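Local coordinates for protein dTDP-4-amino-4,6-dideoxyglucose formyltransferase (Mycobacterium tuberculosis CAS/NITR204, PDB 5VYQ) that probably transfers a formyl group from a folate cofactor to the 4-amino group of dTDP-4-amino-4,6-dideoxyglucose, a nucleotide-linked deoxysugar, at residues 52-66 / 82-94. Residues are numbered along the deposited sequence; the frame is centred on the assembly and turned at random. Where two conformers were deposited one is given.
Sequences SPIGQLPGVPRCDVA and FHCKQRFPAALID. With FON (N-{[4-({[(6R)-2-amino-5-formyl-4-oxo-1,4,5,6,7,8-hexahydropteridin-6-yl]methyl}amino)phenyl]carbonyl}-L-glutamic acid), chain C; 0FX (dTDP-4-amino-4,6-dideoxyglucose), chain D.
Gln86 reaches from the loop after strand 78-82 into the turn that starts helix 65-75, in the Rossmann-like, formyltransferase-type half of the chain, where loops at the ends of parallel strands hold folinic acid and the sugar nucleotide. Two hydrogen bonds fix its amide. Gln86 NE2 gives a nearly straight bond (165°) to Asp64 OD1 at 3.0 Å; the carboxylate oxygen lies near the amide plane, yet the donor comes from above the carboxylate, the two planes being 58° apart. Gln86 OE1 accepts from Val65 N at 3.0 Å, again from above the carbonyl plane. With both ends of the amide engaged, its flip state is set. The reach follows from an extended chain, CG anti to the backbone N (chi1 -177°). Asp64, the N-cap residue, also accepts from Glu67 N, so one carboxylate oxygen serves both the helix start and the loop. Ser52 OG accepts from Ile54 N in an ST turn and is also hydrogen-bonded to Asp29.

Apolar contacts flank this pair. Val65 CG1 meets Pro89 CD and Phe88 CD2, each at 3.9 Å, and is pressed to 3.5 Å against Leu92 CD2, closer than usual for two carbons. That same Leu92 methyl sits over one face of the Phe88 ring, offset toward its rim. Ile54 CG2 rests on Lys85 CB at 3.8 Å, the two side chains crossing at about a right angle.

The far side of segment 82-94 faces the ligands. Lys85, bent at chi2 and chi4, turns its end from Ile54 to the diphosphate, where NZ is hydrogen-bonded to O1P of the sugar nucleotide, while His83 ND1 donates to O3P. The pterin amino nitrogen NA2 of the folinic acid donates a hydrogen bond to Phe88 O at 3.2 Å, almost straight.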
ATOM      1  N   SER A  52      21.571   7.811  24.671  1.00 14.84           N
ATOM      2  CA  SER A  52      22.242   9.079  24.402  1.00 15.63           C
ATOM      3  C   SER A  52      21.224  10.223  24.596  1.00 16.77           C
ATOM      4  O   SER A  52      20.040  10.005  24.924  1.00 15.67           O
ATOM      5  CB  SER A  52      22.923   9.039  23.045  1.00 17.22           C
ATOM      6  OG  SER A  52      22.020   9.434  22.056  1.00 17.27           O
ATOM      7  N   PRO A  53      21.705  11.467  24.456  1.00 18.76           N
ATOM      8  CA  PRO A  53      20.739  12.572  24.496  1.00 21.28           C
ATOM      9  C   PRO A  53      19.736  12.538  23.320  1.00 22.47           C
ATOM     10  O   PRO A  53      18.696  13.163  23.395  1.00 27.80           O
ATOM     11  CB  PRO A  53      21.626  13.829  24.400  1.00 24.13           C
ATOM     12  CG  PRO A  53      23.043  13.374  24.582  1.00 23.46           C
ATOM     13  CD  PRO A  53      23.072  11.920  24.173  1.00 20.32           C
ATOM     14  N   ILE A  54      20.064  11.828  22.241  1.00 22.61           N
ATOM     15  CA  ILE A  54      19.201  11.700  21.060  1.00 22.46           C
ATOM     16  C   ILE A  54      18.102  10.652  21.239  1.00 21.58           C
ATOM     17  O   ILE A  54      17.041  10.735  20.607  1.00 21.17           O
ATOM     18  CB  ILE A  54      20.051  11.406  19.812  1.00 22.89           C
ATOM     19  CG1 ILE A  54      21.097  12.510  19.597  1.00 23.43           C
ATOM     20  CG2 ILE A  54      19.169  11.183  18.580  1.00 24.81           C
ATOM     21  CD1 ILE A  54      22.199  12.131  18.614  1.00 24.43           C
ATOM     22  N   GLY A  55      18.327   9.686  22.125  1.00 20.98           N
ATOM     23  CA  GLY A  55      17.371   8.628  22.372  1.00 20.18           C
ATOM     24  C   GLY A  55      16.048   9.142  22.889  1.00 23.18           C
ATOM     25  O   GLY A  55      16.008  10.163  23.549  1.00 23.85           O
ATOM     26  N   GLN A  56      14.981   8.416  22.571  1.00 24.57           N
ATOM     27  CA  GLN A  56      13.668   8.663  23.164  1.00 30.10           C
ATOM     28  C   GLN A  56      13.099   7.433  23.861  1.00 27.84           C
ATOM     29  O   GLN A  56      11.879   7.181  23.814  1.00 25.36           O
ATOM     30  CB  GLN A  56      12.715   9.116  22.060  1.00 34.07           C
ATOM     31  CG  GLN A  56      13.181  10.392  21.394  1.00 38.80           C
ATOM     32  CD  GLN A  56      12.140  10.879  20.414  1.00 54.18           C
ATOM     33  OE1 GLN A  56      12.294  10.746  19.196  1.00 56.46           O
ATOM     34  NE2 GLN A  56      11.048  11.415  20.949  1.00 61.13           N
ATOM     35  N   LEU A  57      13.966   6.646  24.497  1.00 20.28           N
ATOM     36  CA  LEU A  57      13.505   5.481  25.202  1.00 20.54           C
ATOM     37  C   LEU A  57      12.947   5.866  26.559  1.00 23.44           C
ATOM     38  O   LEU A  57      13.620   6.504  27.344  1.00 21.99           O
ATOM     39  CB  LEU A  57      14.598   4.446  25.406  1.00 19.62           C
ATOM     40  CG  LEU A  57      15.356   4.088  24.120  1.00 18.34           C
ATOM     41  CD1 LEU A  57      16.517   3.152  24.485  1.00 17.45           C
ATOM     42  CD2 LEU A  57      14.453   3.399  23.114  1.00 19.97           C
ATOM     43  N   PRO A  58      11.699   5.467  26.847  1.00 26.56           N
ATOM     44  CA  PRO A  58      11.108   5.822  28.138  1.00 26.90           C
ATOM     45  C   PRO A  58      11.863   5.226  29.328  1.00 23.92           C
ATOM     46  O   PRO A  58      12.126   4.027  29.377  1.00 26.01           O
ATOM     47  CB  PRO A  58       9.687   5.216  28.040  1.00 26.71           C
ATOM     48  CG  PRO A  58       9.865   4.050  27.101  1.00 33.75           C
ATOM     49  CD  PRO A  58      10.784   4.633  26.043  1.00 27.77           C
ATOM     50  N   GLY A  59      12.196   6.045  30.332  1.00 26.06           N
ATOM     51  CA  GLY A  59      12.742   5.496  31.563  1.00 23.86           C
ATOM     52  C   GLY A  59      14.227   5.122  31.546  1.00 24.65           C
ATOM     53  O   GLY A  59      14.780   4.704  32.547  1.00 24.71           O
ATOM     54  N   VAL A  60      14.895   5.265  30.410  1.00 21.31           N
ATOM     55  CA  VAL A  60      16.296   4.859  30.315  1.00 20.19           C
ATOM     56  C   VAL A  60      17.201   6.052  30.635  1.00 17.81           C
ATOM     57  O   VAL A  60      17.020   7.126  30.063  1.00 18.15           O
ATOM     58  CB  VAL A  60      16.563   4.339  28.899  1.00 19.50           C
ATOM     59  CG1 VAL A  60      18.028   3.924  28.799  1.00 20.70           C
ATOM     60  CG2 VAL A  60      15.625   3.172  28.629  1.00 22.29           C
ATOM     61  N   PRO A  61      18.171   5.868  31.533  1.00 18.34           N
ATOM     62  CA  PRO A  61      19.038   6.999  31.872  1.00 17.45           C
ATOM     63  C   PRO A  61      19.890   7.432  30.702  1.00 17.45           C
ATOM     64  O   PRO A  61      20.185   6.618  29.793  1.00 14.36           O
ATOM     65  CB  PRO A  61      19.905   6.484  33.019  1.00 19.71           C
ATOM     66  CG  PRO A  61      19.788   5.003  32.972  1.00 20.50           C
ATOM     67  CD  PRO A  61      18.500   4.658  32.307  1.00 18.20           C
ATOM     68  N   ARG A  62      20.214   8.712  30.711  1.00 15.78           N
ATOM     69  CA  ARG A  62      20.956   9.328  29.605  1.00 16.33           C
ATOM     70  C   ARG A  62      22.448   9.545  29.891  1.00 16.74           C
ATOM     71  O   ARG A  62      22.866   9.821  31.029  1.00 17.40           O
ATOM     72  CB  ARG A  62      20.290  10.629  29.200  1.00 18.80           C
ATOM     73  CG  ARG A  62      18.820  10.498  28.831  1.00 21.80           C
ATOM     74  CD  ARG A  62      18.261  11.813  28.340  1.00 23.40           C
ATOM     75  NE  ARG A  62      16.921  11.584  27.801  1.00 25.68           N
ATOM     76  CZ  ARG A  62      16.639  11.218  26.558  1.00 26.11           C
ATOM     77  NH1 ARG A  62      17.580  11.044  25.642  1.00 25.03           N
ATOM     78  NH2 ARG A  62      15.370  11.039  26.214  1.00 29.74           N
ATOM     79  N   CYS A  63      23.263   9.446  28.835  1.00 14.05           N
ATOM     80  CA  CYS A  63      24.671   9.774  28.909  1.00 15.21           C
ATOM     81  C   CYS A  63      25.102  10.513  27.666  1.00 16.15           C
ATOM     82  O   CYS A  63      24.930  10.021  26.540  1.00 15.28           O
ATOM     83  CB  CYS A  63      25.477   8.492  29.063  1.00 16.35           C
ATOM     84  SG  CYS A  63      27.267   8.745  29.121  1.00 19.38           S
ATOM     85  N   ASP A  64      25.622  11.720  27.870  1.00 15.59           N
ATOM     86  CA  ASP A  64      26.135  12.528  26.776  1.00 16.57           C
ATOM     87  C   ASP A  64      27.596  12.136  26.645  1.00 16.25           C
ATOM     88  O   ASP A  64      28.492  12.599  27.364  1.00 16.15           O
ATOM     89  CB  ASP A  64      25.975  14.026  27.032  1.00 17.36           C
ATOM     90  CG  ASP A  64      26.431  14.852  25.858  1.00 19.38           C
ATOM     91  OD1 ASP A  64      27.416  14.465  25.168  1.00 19.98           O
ATOM     92  OD2 ASP A  64      25.798  15.901  25.654  1.00 26.88           O
ATOM     93  N   VAL A  65      27.844  11.323  25.624  1.00 16.13           N
ATOM     94  CA  VAL A  65      29.117  10.747  25.360  1.00 18.30           C
ATOM     95  C   VAL A  65      30.214  11.777  25.119  1.00 18.07           C
ATOM     96  O   VAL A  65      31.334  11.601  25.579  1.00 18.97           O
ATOM     97  CB  VAL A  65      28.905   9.725  24.216  1.00 26.64           C
ATOM     98  CG1 VAL A  65      30.152   9.435  23.436  1.00 30.24           C
ATOM     99  CG2 VAL A  65      28.261   8.477  24.784  1.00 26.81           C
ATOM    100  N   ALA A  66      29.896  12.844  24.403  1.00 18.46           N
ATOM    101  CA  ALA A  66      30.862  13.883  24.135  1.00 17.50           C
ATOM    102  C   ALA A  66      31.283  14.607  25.422  1.00 18.49           C
ATOM    103  O   ALA A  66      32.441  14.923  25.590  1.00 20.61           O
ATOM    104  CB  ALA A  66      30.299  14.863  23.118  1.00 17.93           C
ATOM    105  N   PHE A  82      24.920  -0.048  20.777  1.00 10.04           N
ATOM    106  CA  PHE A  82      23.765  -0.814  20.366  1.00 10.46           C
ATOM    107  C   PHE A  82      22.821   0.184  19.713  1.00 10.32           C
ATOM    108  O   PHE A  82      21.819   0.583  20.293  1.00 10.43           O
ATOM    109  CB  PHE A  82      23.163  -1.553  21.566  1.00 10.64           C
ATOM    110  CG  PHE A  82      23.786  -2.886  21.898  1.00 11.13           C
ATOM    111  CD1 PHE A  82      25.095  -3.172  21.619  1.00 11.19           C
ATOM    112  CD2 PHE A  82      23.032  -3.862  22.523  1.00 11.09           C
ATOM    113  CE1 PHE A  82      25.652  -4.395  21.966  1.00 13.17           C
ATOM    114  CE2 PHE A  82      23.573  -5.102  22.854  1.00 11.55           C
ATOM    115  CZ  PHE A  82      24.903  -5.354  22.611  1.00 11.58           C
ATOM    116  N   HIS A  83      23.189   0.622  18.494  1.00 10.55           N
ATOM    117  CA  HIS A  83      22.436   1.625  17.788  1.00 10.68           C
ATOM    118  C   HIS A  83      22.393   2.934  18.570  1.00 11.54           C
ATOM    119  O   HIS A  83      21.324   3.553  18.742  1.00 11.13           O
ATOM    120  CB  HIS A  83      20.982   1.235  17.487  1.00 10.92           C
ATOM    121  CG  HIS A  83      20.753  -0.049  16.736  1.00 11.50           C
ATOM    122  ND1 HIS A  83      19.610  -0.223  15.980  1.00 12.89           N
ATOM    123  CD2 HIS A  83      21.423  -1.227  16.680  1.00 11.65           C
ATOM    124  CE1 HIS A  83      19.594  -1.450  15.486  1.00 13.76           C
ATOM    125  NE2 HIS A  83      20.695  -2.068  15.872  1.00 12.13           N
ATOM    126  N   CYS A  84      23.539   3.368  19.088  1.00 11.31           N
ATOM    127  CA  CYS A  84      23.666   4.693  19.643  1.00 11.24           C
ATOM    128  C   CYS A  84      23.706   5.714  18.520  1.00 12.80           C
ATOM    129  O   CYS A  84      24.508   5.580  17.596  1.00 12.19           O
ATOM    130  CB  CYS A  84      24.973   4.778  20.447  1.00 11.87           C
ATOM    131  SG  CYS A  84      25.263   6.384  21.185  1.00 12.17           S
ATOM    132  N   LYS A  85      22.877   6.739  18.605  1.00 13.86           N
ATOM    133  CA  LYS A  85      22.805   7.732  17.530  1.00 16.12           C
ATOM    134  C   LYS A  85      23.858   8.832  17.663  1.00 17.24           C
ATOM    135  O   LYS A  85      24.159   9.492  16.653  1.00 15.90           O
ATOM    136  CB  LYS A  85      21.398   8.382  17.433  1.00 17.72           C
ATOM    137  CG  LYS A  85      20.312   7.435  16.965  1.00 22.69           C
ATOM    138  CD  LYS A  85      20.047   7.498  15.457  1.00 28.67           C
ATOM    139  CE  LYS A  85      18.868   6.669  14.928  1.00 28.14           C
ATOM    140  NZ  LYS A  85      17.622   6.705  15.745  1.00 31.36           N
ATOM    141  N   GLN A  86      24.441   8.958  18.855  1.00 14.98           N
ATOM    142  CA  GLN A  86      25.475   9.975  19.103  1.00 17.12           C
ATOM    143  C   GLN A  86      26.837   9.480  18.597  1.00 14.58           C
ATOM    144  O   GLN A  86      27.276   8.406  19.009  1.00 13.21           O
ATOM    145  CB  GLN A  86      25.548  10.250  20.595  1.00 18.12           C
ATOM    146  CG  GLN A  86      26.549  11.360  20.888  1.00 20.66           C
ATOM    147  CD  GLN A  86      26.425  11.913  22.302  1.00 22.19           C
ATOM    148  OE1 GLN A  86      26.040  11.207  23.239  1.00 18.23           O
ATOM    149  NE2 GLN A  86      26.852  13.175  22.472  1.00 23.87           N
ATOM    150  N   ARG A  87      27.516  10.232  17.735  1.00 14.06           N
ATOM    151  CA  ARG A  87      28.835   9.838  17.259  0.50 14.67           C
ATOM    152  C   ARG A  87      29.816   9.834  18.433  1.00 14.42           C
ATOM    153  O   ARG A  87      29.748  10.673  19.326  1.00 13.13           O
ATOM    154  CB  ARG A  87      29.325  10.783  16.147  0.50 16.21           C
ATOM    155  CG  ARG A  87      30.457  10.208  15.319  0.50 17.85           C
ATOM    156  CD  ARG A  87      30.583  10.919  13.989  0.50 21.45           C
ATOM    157  NE  ARG A  87      31.666  10.377  13.186  0.50 20.84           N
ATOM    158  CZ  ARG A  87      31.704  10.552  11.876  0.50 23.98           C
ATOM    159  NH1 ARG A  87      32.696  10.067  11.150  0.50 24.82           N
ATOM    160  NH2 ARG A  87      30.713  11.211  11.292  0.50 25.52           N
ATOM    161  N   PHE A  88      30.721   8.862  18.436  1.00 13.83           N
ATOM    162  CA  PHE A  88      31.751   8.711  19.465  1.00 13.32           C
ATOM    163  C   PHE A  88      32.916   9.564  18.968  1.00 14.45           C
ATOM    164  O   PHE A  88      33.430   9.326  17.865  1.00 14.56           O
ATOM    165  CB  PHE A  88      32.193   7.258  19.584  1.00 14.11           C
ATOM    166  CG  PHE A  88      31.202   6.325  20.266  1.00 13.01           C
ATOM    167  CD1 PHE A  88      31.625   5.054  20.601  1.00 12.87           C
ATOM    168  CD2 PHE A  88      29.899   6.696  20.642  1.00 12.56           C
ATOM    169  CE1 PHE A  88      30.796   4.121  21.226  1.00 14.49           C
ATOM    170  CE2 PHE A  88      29.069   5.779  21.260  1.00 13.08           C
ATOM    171  CZ  PHE A  88      29.501   4.499  21.573  1.00 13.26           C
ATOM    172  N   PRO A  89      33.360  10.512  19.780  1.00 13.24           N
ATOM    173  CA  PRO A  89      34.531  11.270  19.342  1.00 15.43           C
ATOM    174  C   PRO A  89      35.841  10.514  19.392  1.00 13.86           C
ATOM    175  O   PRO A  89      35.944   9.457  20.038  1.00 12.56           O
ATOM    176  CB  PRO A  89      34.587  12.419  20.334  1.00 16.02           C
ATOM    177  CG  PRO A  89      33.973  11.848  21.563  1.00 17.94           C
ATOM    178  CD  PRO A  89      32.876  10.940  21.104  1.00 14.59           C
ATOM    179  N   ALA A  90      36.842  11.111  18.735  1.00 14.28           N
ATOM    180  CA  ALA A  90      38.160  10.501  18.681  1.00 14.92           C
ATOM    181  C   ALA A  90      38.662  10.114  20.072  1.00 12.06           C
ATOM    182  O   ALA A  90      39.170   9.015  20.255  1.00 13.00           O
ATOM    183  CB  ALA A  90      39.154  11.439  17.981  1.00 16.77           C
ATOM    184  N   ALA A  91      38.523  10.986  21.072  1.00 11.85           N
ATOM    185  CA  ALA A  91      39.115  10.676  22.375  1.00 13.44           C
ATOM    186  C   ALA A  91      38.499   9.418  23.013  1.00 13.30           C
ATOM    187  O   ALA A  91      39.153   8.710  23.782  1.00 12.47           O
ATOM    188  CB  ALA A  91      39.017  11.849  23.335  1.00 15.19           C
ATOM    189  N   LEU A  92      37.245   9.140  22.693  1.00 11.90           N
ATOM    190  CA  LEU A  92      36.578   7.988  23.240  1.00 12.00           C
ATOM    191  C   LEU A  92      37.058   6.762  22.492  1.00 11.23           C
ATOM    192  O   LEU A  92      37.549   5.837  23.118  1.00 11.13           O
ATOM    193  CB  LEU A  92      35.060   8.109  23.122  1.00 12.33           C
ATOM    194  CG  LEU A  92      34.261   6.893  23.597  1.00 14.77           C
ATOM    195  CD1 LEU A  92      34.564   6.585  25.056  1.00 15.56           C
ATOM    196  CD2 LEU A  92      32.770   7.146  23.430  1.00 15.38           C
ATOM    197  N   ILE A  93      36.986   6.792  21.158  1.00 11.33           N
ATOM    198  CA  ILE A  93      37.349   5.619  20.389  1.00 12.02           C
ATOM    199  C   ILE A  93      38.844   5.291  20.484  1.00 10.99           C
ATOM    200  O   ILE A  93      39.224   4.126  20.411  1.00 11.79           O
ATOM    201  CB  ILE A  93      36.886   5.698  18.947  1.00 14.32           C
ATOM    202  CG1 ILE A  93      37.508   6.846  18.219  1.00 14.68           C
ATOM    203  CG2 ILE A  93      35.356   5.769  18.862  1.00 15.76           C
ATOM    204  CD1 ILE A  93      37.281   6.761  16.714  1.00 17.00           C
ATOM    205  N   ASP A  94      39.640   6.316  20.711  1.00 11.04           N
ATOM    206  CA  ASP A  94      41.080   6.164  20.815  1.00 11.57           C
ATOM    207  C   ASP A  94      41.499   5.707  22.206  1.00 11.22           C
ATOM    208  O   ASP A  94      42.646   5.193  22.332  1.00 12.13           O
ATOM    209  CB  ASP A  94      41.844   7.463  20.512  1.00 11.52           C
ATOM    210  CG  ASP A  94      41.652   8.022  19.101  1.00 12.38           C
ATOM    211  OD1 ASP A  94      41.182   7.299  18.180  1.00 12.49           O
ATOM    212  OD2 ASP A  94      42.053   9.189  18.917  1.00 11.94           O
TER
HETATM  213  N1  FON C 301      30.853   6.731  16.252  1.00 14.99           N
HETATM  214  C2  FON C 301      31.795   6.527  15.338  1.00 16.49           C
HETATM  215  NA2 FON C 301      32.978   7.191  15.474  1.00 17.34           N
HETATM  216  N3  FON C 301      31.558   5.701  14.306  1.00 14.33           N
HETATM  217  C4  FON C 301      30.387   5.040  14.136  1.00 19.09           C
HETATM  218  O4  FON C 301      30.217   4.248  13.178  1.00 20.18           O
HETATM  219  C4A FON C 301      29.336   5.217  15.152  1.00 16.25           C
HETATM  220  N5  FON C 301      28.049   4.653  15.120  1.00 17.41           N
HETATM  221  C6  FON C 301      27.023   5.431  15.833  1.00 17.83           C
HETATM  222  C7  FON C 301      27.503   5.615  17.275  1.00 17.17           C
HETATM  223  N8  FON C 301      28.772   6.300  17.247  1.00 16.34           N
HETATM  224  C8A FON C 301      29.662   6.116  16.255  1.00 16.41           C
HETATM  225  C9  FON C 301      26.677   6.767  15.138  1.00 19.42           C
HETATM  226  N10 FON C 301      26.048   6.485  13.851  1.00 20.12           N
HETATM  227  C11 FON C 301      24.761   9.412  11.189  1.00 28.72           C
HETATM  228  C12 FON C 301      24.686   8.058  10.859  1.00 31.13           C
HETATM  229  C13 FON C 301      25.122   7.099  11.767  1.00 25.31           C
HETATM  230  C14 FON C 301      25.617   7.469  13.012  1.00 24.44           C
HETATM  231  C15 FON C 301      25.699   8.814  13.356  1.00 28.42           C
HETATM  232  C16 FON C 301      25.273   9.777  12.441  1.00 30.03           C
HETATM  233  C   FON C 301      24.275  10.451  10.171  1.00 35.51           C
HETATM  234  O   FON C 301      23.633  10.145   9.144  1.00 35.16           O
HETATM  235  N   FON C 301      24.539  11.735  10.436  1.00 32.99           N
HETATM  236  CA  FON C 301      24.064  12.849   9.617  1.00 40.53           C
HETATM  237  CB  FON C 301      23.267  13.878  10.435  1.00 41.42           C
HETATM  238  CG  FON C 301      22.058  13.188  11.079  1.00 44.28           C
HETATM  239  CD  FON C 301      20.929  14.077  11.561  1.00 50.28           C
HETATM  240  OE1 FON C 301      20.786  15.206  11.046  1.00 46.75           O
HETATM  241  OE2 FON C 301      20.141  13.627  12.434  1.00 49.28           O
HETATM  242  CT  FON C 301      25.237  13.490   8.938  1.00 41.31           C
HETATM  243  O1  FON C 301      24.962  14.203   7.944  1.00 39.67           O
HETATM  244  O2  FON C 301      26.398  13.276   9.370  1.00 36.65           O
HETATM  245  CP1 FON C 301      27.804   3.584  14.488  1.00 17.30           C
HETATM  246  O3  FON C 301      26.674   3.110  14.440  1.00 17.06           O
HETATM  247  O4P 0FX D 302      17.956   0.863  13.355  1.00 12.32           O
HETATM  248  P2  0FX D 302      18.386   2.187  13.888  1.00 12.76           P
HETATM  249  O3P 0FX D 302      18.529   2.293  15.389  1.00 13.31           O
HETATM  250  O1G 0FX D 302      19.714   2.483  13.018  1.00 14.28           O
HETATM  251  C1G 0FX D 302      20.175   3.795  12.751  1.00 15.87           C
HETATM  252  C2G 0FX D 302      21.070   3.702  11.507  1.00 14.21           C
HETATM  253  O2G 0FX D 302      20.263   3.122  10.473  1.00 11.88           O
HETATM  254  C3G 0FX D 302      22.247   2.755  11.794  1.00 17.50           C
HETATM  255  O3G 0FX D 302      23.017   2.481  10.597  1.00 19.17           O
HETATM  256  C4G 0FX D 302      23.043   3.303  12.972  1.00 20.68           C
HETATM  257  N4A 0FX D 302      24.120   2.322  13.244  1.00 24.40           N
HETATM  258  C5G 0FX D 302      22.103   3.474  14.166  1.00 19.90           C
HETATM  259  C6G 0FX D 302      22.828   4.308  15.221  1.00 22.97           C
HETATM  260  O5G 0FX D 302      20.930   4.255  13.878  1.00 17.48           O
HETATM  261  OPP 0FX D 302      17.429   3.373  13.368  1.00 12.60           O
HETATM  262  P   0FX D 302      15.923   3.759  13.803  1.00 11.65           P
HETATM  263  O1P 0FX D 302      15.864   5.237  13.778  1.00 12.40           O
HETATM  264  O2P 0FX D 302      15.541   2.954  15.019  1.00 13.60           O
HETATM  265  O5  0FX D 302      15.010   3.205  12.607  1.00 12.72           O
HETATM  266  C5  0FX D 302      14.782   1.826  12.425  1.00 11.13           C
HETATM  267  C4  0FX D 302      14.181   1.603  11.051  1.00 11.26           C
HETATM  268  O4  0FX D 302      12.905   2.239  11.018  1.00 11.50           O
HETATM  269  C3  0FX D 302      14.913   2.226   9.863  1.00 11.53           C
HETATM  270  O3  0FX D 302      15.940   1.350   9.384  1.00 13.43           O
HETATM  271  C2  0FX D 302      13.854   2.431   8.797  1.00 11.50           C
HETATM  272  C1  0FX D 302      12.673   2.730   9.693  1.00 11.02           C
HETATM  273  N11 0FX D 302      12.410   4.171   9.788  1.00 12.29           N
HETATM  274  C61 0FX D 302      12.717   4.936  10.857  1.00 14.26           C
HETATM  275  C51 0FX D 302      12.404   6.281  10.888  1.00 13.48           C
HETATM  276  C5A 0FX D 302      12.805   7.107  12.084  1.00 16.66           C
HETATM  277  C21 0FX D 302      11.637   4.762   8.792  1.00 11.36           C
HETATM  278  O21 0FX D 302      11.282   4.019   7.770  1.00 11.34           O
HETATM  279  N31 0FX D 302      11.326   6.059   8.783  1.00 12.40           N
HETATM  280  C41 0FX D 302      11.660   6.809   9.857  1.00 15.34           C
HETATM  281  O41 0FX D 302      11.308   8.110   9.834  1.00 13.85           O